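Long-range contacts in tryptophan decarboxylase 1 (Oryza sativa subsp. japonica, PDB 6KHO), which decarboxylates L-tryptophan to tryptamine and 5-hydroxy-L-tryptophan to serotonin with the help of pyridoxal 5'-phosphate: residues Gly173-Ala178 / Asp337-Tyr342; Ala299-Ser304 / His329-Thr334; Cys437-Ala442 / Asp453-Asn458. All coordinates share one frame; numbering follows the deposited sequence.

Contact 1 (Gly173-Ala178 / Asp337-Tyr342); sequences GTTSEA and DCTCLY. With PLP (pyridoxal-5'-phosphate), chain C.
Thr339 sits with its branched side chain against the turn Gly173-Thr175, just where helix 175-194 begins. Its two branches go separate ways. With chi1 at -59°, OG1 is anti to the carbonyl carbon and beside the backbone N, and CG2 is anti to the N. OG1 lies 3.3 Å from Gly173 O. This is a weak hydrogen bond at best, and the stronger partner of OG1 is Ser327 OG. The methyl CG2 faces the helix start and comes 3.9 Å from Thr175 OG1. The two threonine side chains cross there at about a right angle.

Gly173 meets the other segment through its backbone. Its carbonyl oxygen lies 3.4 Å from Asp337 CB, and its CA is near the same methylene. Asp337 reaches the dimer interface, where OD1 accepts a weak hydrogen bond from Arg383 N of the second subunit.

Ala178 adds an apolar touch one helical turn on. Its CB is 4.2 Å from Leu341 CB. Both side chains also pack on strand 168-172, which pairs with the strand of Leu341.

The N-cap of the helix is Thr174, whose OG1 accepts from Glu177 N at 3.1 Å. The bond is fairly straight, at 163°. The next two backbone N-H groups hold the cofactor phosphate. Thr175 N gives a hydrogen bond of 2.9 Å to O3P of the cofactor. Ser176 N gives one of 2.8 Å to O2P. The helix dipole would probably favour the phosphate charge at this end, and Gly381 N of the second subunit binds the cofactor too. A strand that runs through a short turn into a helix with an N-cap threonine, its first N-H groups gripping the phosphate, forms the phosphate-binding site of this fold type I pyridoxal-phosphate enzyme.

Contact 2 (Ala299-Ser304 / His329-Thr334); sequences AAYAGS and HKWLMT. With PLP (pyridoxal-5'-phosphate), chain C.
Tyr301 and Trp331 lie with their rings nearly parallel, the planes 3° apart. They are slid so far that they barely overlap, with 4.7 Å between the centroids of the tyrosine ring and the six-membered indole ring. Both CG atoms are anti to their backbone N (chi1 164° in Tyr301, -156° in Trp331), which sets where each ring begins. Trp331 CE3 stands over the rim of one tyrosine face. Tyr301 OH stands over the rim of the indole. Phe104 also stacks on Tyr301, and Trp331 NE1 is hydrogen-bonded to Asp408.

Van der Waals contacts lie beside the rings. Lys330 CG is 3.7 Å from Ala300 O, and Lys330 CB sits at the edge of the tyrosine ring. Ser304 CB is 3.8 Å from Trp331 CB, while Ser304 OG touches Leu332 CB.

At the end of the bent lysine chain, Lys330 NZ is covalently bonded to C4A of the cofactor (1.4 Å), consistent with the Schiff-base lysine of fold type I pyridoxal-phosphate enzymes. Ala300 CB lies over a face of the pyridine ring, 3.5 Å from C2 of the cofactor. Asp298 accepts a hydrogen bond from Ala300 N.

The polar link between the segments runs through one water. It lies 2.7 Å from Tyr301 O and can donate to it, though acceptors within reach outnumber its protons. It accepts from Trp331 N at 3.0 Å and pairs with Ser304 OG at 2.6 Å.

Contact 3 (Cys437-Ala442 / Asp453-Asn458); sequences CFRIRA and DADEAN
Asn458 reaches from its helix to the backbone of Ile440 and meets both its N and its O. The CG of Asn458 is anti to its own carbonyl carbon, beside the backbone N, which sets the amide carbon towards Ile440. Ile440 N donates to Asn458 OD1 at 2.6 Å. The bond is almost straight, at 173°, and falls on a lone pair in the carbonyl plane. Asn458 ND2 gives a weak hydrogen bond of 3.3 Å to Ile440 O. The amide thus pairs with Ile440 as a neighbouring strand might. An alanine here would probably leave Ile440 N without this acceptor and open a gap beside Ile440 CB.

Ala454 CB is 3.6 Å from Ile440 O and also touches Ala442 CB. Ile440 CD1 meets Ala457 CB at 4.2 Å.

Strand 435-440 and helix 451-468 are the first two elements of a split beta-alpha-beta unit. The helix leads on to strand 474-478, and strand 481-487 lies between the two parallel strands. These strands, with 425-427, form the four-stranded antiparallel sheet of the small C-terminal domain. The axes of strand 437-440 and helix 453-458 approach to 7.8 Å, with 112° between their directions.

Beside the amide, Arg439 NH1 forms a salt bridge of 3.0 Å with Asp455 OD1. The carboxylate oxygen comes in at the guanidinium edge, but the two planes are turned 80° apart.

Further groups hold these in place. Asn458 ND2 makes a weak hydrogen bond to Ala454 O, one turn back in its own helix. Arg439 also has salt bridges to Glu426 and Glu451, and the stronger partner of Asp455 is Arg481, bound through OD2. These acidic neighbours would probably balance the charges of Arg439 and Arg481. Beyond them, backbone bonds tie Arg439 to Glu426 and Phe438 to Leu484.

Overall arrangement
From the N terminus, contact 1 opens where strand 168-172 passes into helix 175-194. Contact 2 opens at 299-304, after strand 294-298. It closes at 329-334, a loop nested wholly inside that of contact 1. Contact 1 then closes at 337-342. Both lie at the seven-stranded sheet: contact 1 involves strand 339-343, and contact 2 joins the loop after strand 294-298 to helix 328-331. Both touch the cofactor, at its phosphate and at its ring end. They meet through Cys338 N and His329 ND1, 2.8 Å apart. Contact 3 follows in series, opening at 437-442 and closing at 453-458, and lays helix 451-468 against strand 435-440 of the C-terminal sheet, its centre about 29 Å from that of contact 2.

Contact 1 (Gly173-Ala178 / Asp337-Tyr342)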
loop_
_atom_site.group_PDB
_atom_site.type_symbol
_atom_site.label_atom_id
_atom_site.label_comp_id
_atom_site.label_asym_id
_atom_site.label_seq_id
_atom_site.Cartn_x
_atom_site.Cartn_y
_atom_site.Cartn_z
ATOM N N GLY A 173 -1.873 2.860 -3.559
ATOM C CA GLY A 173 -1.485 3.556 -2.343
ATOM C C GLY A 173 -0.763 4.868 -2.610
ATOM O O GLY A 173 -0.979 5.855 -1.904
ATOM N N THR A 174 0.093 4.910 -3.640
ATOM C CA THR A 174 1.038 6.011 -3.790
ATOM C C THR A 174 1.222 6.381 -5.254
ATOM O O THR A 174 1.021 5.570 -6.159
ATOM C CB THR A 174 2.437 5.667 -3.222
ATOM O OG1 THR A 174 2.961 4.516 -3.904
ATOM C CG2 THR A 174 2.384 5.395 -1.710
ATOM N N THR A 175 1.679 7.617 -5.466
ATOM C CA THR A 175 2.104 8.019 -6.804
ATOM C C THR A 175 3.290 7.180 -7.276
ATOM O O THR A 175 3.393 6.852 -8.464
ATOM C CB THR A 175 2.433 9.516 -6.815
ATOM O OG1 THR A 175 1.224 10.255 -6.604
ATOM C CG2 THR A 175 3.034 9.949 -8.158
ATOM N N SER A 176 4.175 6.782 -6.354
ATOM C CA SER A 176 5.323 5.975 -6.755
ATOM C C SER A 176 4.889 4.673 -7.424
ATOM O O SER A 176 5.465 4.285 -8.447
ATOM C CB SER A 176 6.221 5.675 -5.554
ATOM O OG SER A 176 6.675 6.877 -4.955
ATOM N N GLU A 177 3.890 3.977 -6.857
ATOM C CA GLU A 177 3.412 2.751 -7.493
ATOM C C GLU A 177 2.780 3.040 -8.851
ATOM O O GLU A 177 2.917 2.244 -9.785
ATOM C CB GLU A 177 2.409 2.008 -6.597
ATOM C CG GLU A 177 2.109 0.583 -7.147
ATOM C CD GLU A 177 1.234 -0.248 -6.230
ATOM O OE1 GLU A 177 0.877 0.251 -5.137
ATOM O OE2 GLU A 177 0.906 -1.401 -6.603
ATOM N N ALA A 178 2.053 4.153 -8.969
ATOM C CA ALA A 178 1.477 4.515 -10.256
ATOM C C ALA A 178 2.572 4.793 -11.284
ATOM O O ALA A 178 2.454 4.405 -12.456
ATOM C CB ALA A 178 0.559 5.729 -10.083
ATOM N N ASP A 337 -4.321 5.854 2.642
ATOM C CA ASP A 337 -3.745 6.127 1.311
ATOM C C ASP A 337 -4.832 6.096 0.238
ATOM O O ASP A 337 -5.780 5.300 0.328
ATOM C CB ASP A 337 -2.675 5.091 0.922
ATOM C CG ASP A 337 -1.816 4.638 2.094
ATOM O OD1 ASP A 337 -1.208 5.504 2.756
ATOM O OD2 ASP A 337 -1.743 3.412 2.352
ATOM N N CYS A 338 -4.674 6.937 -0.784
ATOM C CA CYS A 338 -5.617 6.968 -1.895
ATOM C C CYS A 338 -5.025 7.719 -3.093
ATOM O O CYS A 338 -5.086 8.950 -3.142
ATOM C CB CYS A 338 -6.931 7.624 -1.462
ATOM S SG CYS A 338 -8.234 7.542 -2.758
ATOM N N THR A 339 -4.442 6.997 -4.047
ATOM C CA THR A 339 -3.953 7.592 -5.292
ATOM C C THR A 339 -4.684 6.932 -6.444
ATOM O O THR A 339 -4.776 5.702 -6.490
ATOM C CB THR A 339 -2.440 7.402 -5.462
ATOM O OG1 THR A 339 -1.760 7.994 -4.354
ATOM C CG2 THR A 339 -1.947 8.059 -6.769
ATOM N N CYS A 340 -5.204 7.738 -7.366
ATOM C CA CYS A 340 -5.983 7.238 -8.490
ATOM C C CYS A 340 -5.140 7.302 -9.757
ATOM O O CYS A 340 -4.612 8.362 -10.089
ATOM C CB CYS A 340 -7.266 8.055 -8.655
ATOM S SG CYS A 340 -8.343 7.865 -7.192
ATOM N N LEU A 341 -5.020 6.172 -10.453
ATOM C CA LEU A 341 -4.309 6.092 -11.724
ATOM C C LEU A 341 -5.301 5.794 -12.837
ATOM O O LEU A 341 -6.088 4.852 -12.717
ATOM C CB LEU A 341 -3.243 4.992 -11.684
ATOM C CG LEU A 341 -2.685 4.567 -13.049
ATOM C CD1 LEU A 341 -1.888 5.727 -13.678
ATOM C CD2 LEU A 341 -1.826 3.324 -12.900
ATOM N N TYR A 342 -5.245 6.570 -13.919
ATOM C CA TYR A 342 -6.077 6.366 -15.102
ATOM C C TYR A 342 -5.179 6.107 -16.301
ATOM O O TYR A 342 -4.147 6.764 -16.454
ATOM C CB TYR A 342 -6.960 7.590 -15.394
ATOM C CG TYR A 342 -7.971 7.890 -14.307
ATOM C CD1 TYR A 342 -7.641 8.714 -13.239
ATOM C CD2 TYR A 342 -9.251 7.334 -14.345
ATOM C CE1 TYR A 342 -8.568 8.996 -12.234
ATOM C CE2 TYR A 342 -10.192 7.612 -13.348
ATOM C CZ TYR A 342 -9.843 8.443 -12.300
ATOM O OH TYR A 342 -10.757 8.715 -11.305
HETATM N N1 PLP C . 4.351 13.786 -6.844
HETATM C C2 PLP C . 3.806 14.999 -6.475
HETATM C C2A PLP C . 3.646 16.117 -7.457
HETATM C C3 PLP C . 3.399 15.198 -5.165
HETATM O O3 PLP C . 2.855 16.401 -4.803
HETATM C C4 PLP C . 3.523 14.178 -4.229
HETATM C C4A PLP C . 2.753 14.246 -2.942
HETATM C C5 PLP C . 4.073 12.959 -4.600
HETATM C C6 PLP C . 4.491 12.768 -5.915
HETATM C C5A PLP C . 4.202 11.890 -3.536
HETATM O O4P PLP C . 4.488 10.611 -4.052
HETATM P P PLP C . 4.100 9.269 -3.220
HETATM O O1P PLP C . 4.576 9.371 -1.797
HETATM O O2P PLP C . 4.739 8.109 -3.942
HETATM O O3P PLP C . 2.596 9.069 -3.166
#

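Contact 2 (Ala299-Ser304 / His329-Thr334)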
loop_
_atom_site.group_PDB
_atom_site.type_symbol
_atom_site.label_atom_id
_atom_site.label_comp_id
_atom_site.label_asym_id
_atom_site.label_seq_id
_atom_site.Cartn_x
_atom_site.Cartn_y
_atom_site.Cartn_z
ATOM N N ALA A 299 -0.170 14.477 -11.357
ATOM C CA ALA A 299 -0.937 15.591 -10.808
ATOM C C ALA A 299 -1.359 15.294 -9.377
ATOM O O ALA A 299 -2.488 15.568 -8.978
ATOM C CB ALA A 299 -2.156 15.907 -11.666
ATOM N N ALA A 300 -0.425 14.745 -8.597
ATOM C CA ALA A 300 -0.734 14.185 -7.283
ATOM C C ALA A 300 -1.495 15.164 -6.402
ATOM O O ALA A 300 -2.472 14.791 -5.742
ATOM C CB ALA A 300 0.564 13.756 -6.591
ATOM N N TYR A 301 -1.054 16.419 -6.374
ATOM C CA TYR A 301 -1.671 17.462 -5.560
ATOM C C TYR A 301 -2.701 18.264 -6.346
ATOM O O TYR A 301 -3.882 18.299 -5.990
ATOM C CB TYR A 301 -0.579 18.396 -5.021
ATOM C CG TYR A 301 -1.080 19.721 -4.480
ATOM C CD1 TYR A 301 -1.754 19.794 -3.254
ATOM C CD2 TYR A 301 -0.854 20.897 -5.180
ATOM C CE1 TYR A 301 -2.196 21.011 -2.756
ATOM C CE2 TYR A 301 -1.296 22.109 -4.699
ATOM C CZ TYR A 301 -1.957 22.167 -3.487
ATOM O OH TYR A 301 -2.389 23.386 -3.020
ATOM N N ALA A 302 -2.267 18.907 -7.424
ATOM C CA ALA A 302 -3.113 19.871 -8.109
ATOM C C ALA A 302 -4.215 19.227 -8.940
ATOM O O ALA A 302 -5.134 19.931 -9.353
ATOM C CB ALA A 302 -2.257 20.773 -8.990
ATOM N N GLY A 303 -4.145 17.920 -9.205
ATOM C CA GLY A 303 -5.239 17.262 -9.900
ATOM C C GLY A 303 -6.596 17.523 -9.271
ATOM O O GLY A 303 -7.589 17.720 -9.978
ATOM N N SER A 304 -6.662 17.533 -7.931
ATOM C CA SER A 304 -7.942 17.763 -7.259
ATOM C C SER A 304 -8.546 19.114 -7.614
ATOM O O SER A 304 -9.776 19.240 -7.682
ATOM C CB SER A 304 -7.783 17.656 -5.740
ATOM O OG SER A 304 -7.419 16.350 -5.357
ATOM N N HIS A 329 -5.783 11.714 -1.446
ATOM C CA HIS A 329 -5.278 11.872 -0.085
ATOM C C HIS A 329 -4.393 13.098 0.083
ATOM O O HIS A 329 -3.900 13.341 1.190
ATOM C CB HIS A 329 -4.569 10.593 0.408
ATOM C CG HIS A 329 -3.217 10.335 -0.193
ATOM N ND1 HIS A 329 -2.858 9.095 -0.677
ATOM C CD2 HIS A 329 -2.115 11.116 -0.314
ATOM C CE1 HIS A 329 -1.606 9.132 -1.100
ATOM N NE2 HIS A 329 -1.133 10.349 -0.893
ATOM N N LYS A 330 -4.194 13.886 -0.970
ATOM C CA LYS A 330 -3.617 15.212 -0.793
ATOM C C LYS A 330 -4.740 16.210 -0.565
ATOM O O LYS A 330 -5.038 16.556 0.579
ATOM C CB LYS A 330 -2.775 15.618 -2.006
ATOM C CG LYS A 330 -1.568 14.746 -2.198
ATOM C CD LYS A 330 -0.321 15.417 -1.719
ATOM C CE LYS A 330 0.835 15.023 -2.606
ATOM N NZ LYS A 330 2.015 14.679 -1.798
ATOM N N TRP A 331 -5.416 16.617 -1.639
ATOM C CA TRP A 331 -6.310 17.770 -1.607
ATOM C C TRP A 331 -7.776 17.407 -1.859
ATOM O O TRP A 331 -8.555 18.264 -2.286
ATOM C CB TRP A 331 -5.823 18.796 -2.644
ATOM C CG TRP A 331 -6.216 20.230 -2.397
ATOM C CD1 TRP A 331 -6.878 20.743 -1.309
ATOM C CD2 TRP A 331 -5.970 21.336 -3.274
ATOM N NE1 TRP A 331 -7.051 22.108 -1.462
ATOM C CE2 TRP A 331 -6.508 22.489 -2.662
ATOM C CE3 TRP A 331 -5.337 21.462 -4.524
ATOM C CZ2 TRP A 331 -6.433 23.752 -3.259
ATOM C CZ3 TRP A 331 -5.268 22.707 -5.112
ATOM C CH2 TRP A 331 -5.810 23.837 -4.481
ATOM N N LEU A 332 -8.195 16.169 -1.606
ATOM C CA LEU A 332 -9.609 15.853 -1.825
ATOM C C LEU A 332 -10.228 15.147 -0.614
ATOM O O LEU A 332 -11.080 14.259 -0.752
ATOM C CB LEU A 332 -9.794 15.033 -3.101
ATOM C CG LEU A 332 -11.148 15.214 -3.795
ATOM C CD1 LEU A 332 -11.284 16.638 -4.321
ATOM C CD2 LEU A 332 -11.348 14.189 -4.913
ATOM N N MET A 333 -9.801 15.536 0.593
ATOM C CA MET A 333 -10.478 15.195 1.857
ATOM C C MET A 333 -10.628 13.695 2.084
ATOM O O MET A 333 -11.566 13.256 2.756
ATOM C CB MET A 333 -11.853 15.860 1.939
ATOM C CG MET A 333 -11.769 17.349 2.256
ATOM S SD MET A 333 -13.373 18.148 2.157
ATOM C CE MET A 333 -13.601 18.163 0.414
ATOM N N THR A 334 -9.712 12.899 1.547
ATOM C CA THR A 334 -9.725 11.450 1.702
ATOM C C THR A 334 -8.442 11.039 2.413
ATOM O O THR A 334 -7.350 11.281 1.897
ATOM C CB THR A 334 -9.823 10.769 0.333
ATOM O OG1 THR A 334 -11.001 11.218 -0.365
ATOM C CG2 THR A 334 -9.882 9.271 0.489
HETATM N N1 PLP C . 4.351 13.786 -6.844
HETATM C C2 PLP C . 3.806 14.999 -6.475
HETATM C C2A PLP C . 3.646 16.117 -7.457
HETATM C C3 PLP C . 3.399 15.198 -5.165
HETATM O O3 PLP C . 2.855 16.401 -4.803
HETATM C C4 PLP C . 3.523 14.178 -4.229
HETATM C C4A PLP C . 2.753 14.246 -2.942
HETATM C C5 PLP C . 4.073 12.959 -4.600
HETATM C C6 PLP C . 4.491 12.768 -5.915
HETATM C C5A PLP C . 4.202 11.890 -3.536
HETATM O O4P PLP C . 4.488 10.611 -4.052
HETATM P P PLP C . 4.100 9.269 -3.220
HETATM O O1P PLP C . 4.576 9.371 -1.797
HETATM O O2P PLP C . 4.739 8.109 -3.942
HETATM O O3P PLP C . 2.596 9.069 -3.166
HETATM O O HOH W 1 -4.977 16.257 -4.555
#

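Contact 3 (Cys437-Ala442 / Asp453-Asn458)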
loop_
_atom_site.group_PDB
_atom_site.type_symbol
_atom_site.label_atom_id
_atom_site.label_comp_id
_atom_site.label_asym_id
_atom_site.label_seq_id
_atom_site.Cartn_x
_atom_site.Cartn_y
_atom_site.Cartn_z
ATOM N N CYS A 437 5.062 30.586 -2.401
ATOM C CA CYS A 437 6.496 30.567 -2.150
ATOM C C CYS A 437 6.963 32.005 -1.939
ATOM O O CYS A 437 6.691 32.875 -2.771
ATOM C CB CYS A 437 7.257 29.915 -3.310
ATOM S SG CYS A 437 7.023 28.109 -3.509
ATOM N N PHE A 438 7.658 32.248 -0.830
ATOM C CA PHE A 438 8.033 33.602 -0.450
ATOM C C PHE A 438 9.358 33.556 0.293
ATOM O O PHE A 438 9.791 32.498 0.759
ATOM C CB PHE A 438 6.951 34.272 0.415
ATOM C CG PHE A 438 6.912 33.777 1.838
ATOM C CD1 PHE A 438 6.461 32.497 2.135
ATOM C CD2 PHE A 438 7.331 34.589 2.879
ATOM C CE1 PHE A 438 6.430 32.038 3.444
ATOM C CE2 PHE A 438 7.297 34.135 4.193
ATOM C CZ PHE A 438 6.850 32.860 4.475
ATOM N N ARG A 439 10.011 34.715 0.387
ATOM C CA ARG A 439 11.242 34.787 1.162
ATOM C C ARG A 439 11.525 36.227 1.562
ATOM O O ARG A 439 10.947 37.175 1.022
ATOM C CB ARG A 439 12.430 34.196 0.393
ATOM C CG ARG A 439 12.881 34.984 -0.822
ATOM C CD ARG A 439 14.250 34.487 -1.258
ATOM N NE ARG A 439 15.103 35.572 -1.731
ATOM C CZ ARG A 439 16.401 35.670 -1.467
ATOM N NH1 ARG A 439 17.008 34.746 -0.727
ATOM N NH2 ARG A 439 17.096 36.694 -1.946
ATOM N N ILE A 440 12.406 36.361 2.551
ATOM C CA ILE A 440 12.958 37.659 2.921
ATOM C C ILE A 440 13.845 38.147 1.781
ATOM O O ILE A 440 14.836 37.495 1.430
ATOM C CB ILE A 440 13.741 37.567 4.237
ATOM C CG1 ILE A 440 12.783 37.427 5.426
ATOM C CG2 ILE A 440 14.655 38.782 4.408
ATOM C CD1 ILE A 440 13.455 36.926 6.697
ATOM N N ARG A 441 13.469 39.281 1.189
ATOM C CA ARG A 441 14.205 39.910 0.099
ATOM C C ARG A 441 15.621 40.283 0.537
ATOM O O ARG A 441 15.905 40.487 1.719
ATOM C CB ARG A 441 13.470 41.169 -0.366
ATOM C CG ARG A 441 13.376 41.345 -1.862
ATOM C CD ARG A 441 13.113 42.805 -2.235
ATOM N NE ARG A 441 11.687 43.128 -2.295
ATOM C CZ ARG A 441 10.847 42.697 -3.239
ATOM N NH1 ARG A 441 11.281 41.913 -4.225
ATOM N NH2 ARG A 441 9.565 43.053 -3.199
ATOM N N ALA A 442 16.518 40.379 -0.442
ATOM C CA ALA A 442 17.824 40.974 -0.196
ATOM C C ALA A 442 17.712 42.494 -0.251
ATOM O O ALA A 442 17.022 43.052 -1.111
ATOM C CB ALA A 442 18.848 40.483 -1.213
ATOM N N ASP A 453 23.312 36.466 2.540
ATOM C CA ASP A 453 22.799 36.838 3.854
ATOM C C ASP A 453 21.305 36.559 3.951
ATOM O O ASP A 453 20.842 35.925 4.908
ATOM C CB ASP A 453 23.086 38.316 4.133
ATOM C CG ASP A 453 24.561 38.600 4.389
ATOM O OD1 ASP A 453 25.331 37.649 4.669
ATOM O OD2 ASP A 453 24.945 39.788 4.315
ATOM N N ALA A 454 20.532 37.036 2.966
ATOM C CA ALA A 454 19.092 36.804 2.953
ATOM C C ALA A 454 18.765 35.318 3.014
ATOM O O ALA A 454 17.747 34.928 3.598
ATOM C CB ALA A 454 18.468 37.437 1.707
ATOM N N ASP A 455 19.619 34.475 2.433
ATOM C CA ASP A 455 19.447 33.035 2.578
ATOM C C ASP A 455 19.457 32.634 4.048
ATOM O O ASP A 455 18.540 31.954 4.522
ATOM C CB ASP A 455 20.540 32.289 1.808
ATOM C CG ASP A 455 20.252 32.194 0.315
ATOM O OD1 ASP A 455 19.255 32.796 -0.150
ATOM O OD2 ASP A 455 21.036 31.521 -0.395
ATOM N N GLU A 456 20.481 33.058 4.793
ATOM C CA GLU A 456 20.555 32.678 6.200
ATOM C C GLU A 456 19.467 33.355 7.028
ATOM O O GLU A 456 19.043 32.805 8.051
ATOM C CB GLU A 456 21.940 32.987 6.769
ATOM C CG GLU A 456 22.403 31.994 7.847
ATOM C CD GLU A 456 22.801 30.630 7.274
ATOM O OE1 GLU A 456 23.026 29.685 8.066
ATOM O OE2 GLU A 456 22.893 30.507 6.029
ATOM N N ALA A 457 19.002 34.535 6.610
ATOM C CA ALA A 457 17.884 35.170 7.303
ATOM C C ALA A 457 16.621 34.325 7.187
ATOM O O ALA A 457 15.856 34.187 8.154
ATOM C CB ALA A 457 17.641 36.569 6.739
ATOM N N ASN A 458 16.385 33.751 6.008
ATOM C CA ASN A 458 15.195 32.932 5.819
ATOM C C ASN A 458 15.292 31.631 6.603
ATOM O O ASN A 458 14.298 31.171 7.173
ATOM C CB ASN A 458 14.981 32.670 4.331
ATOM C CG ASN A 458 14.476 33.890 3.607
ATOM O OD1 ASN A 458 13.351 34.327 3.825
ATOM N ND2 ASN A 458 15.311 34.454 2.740
#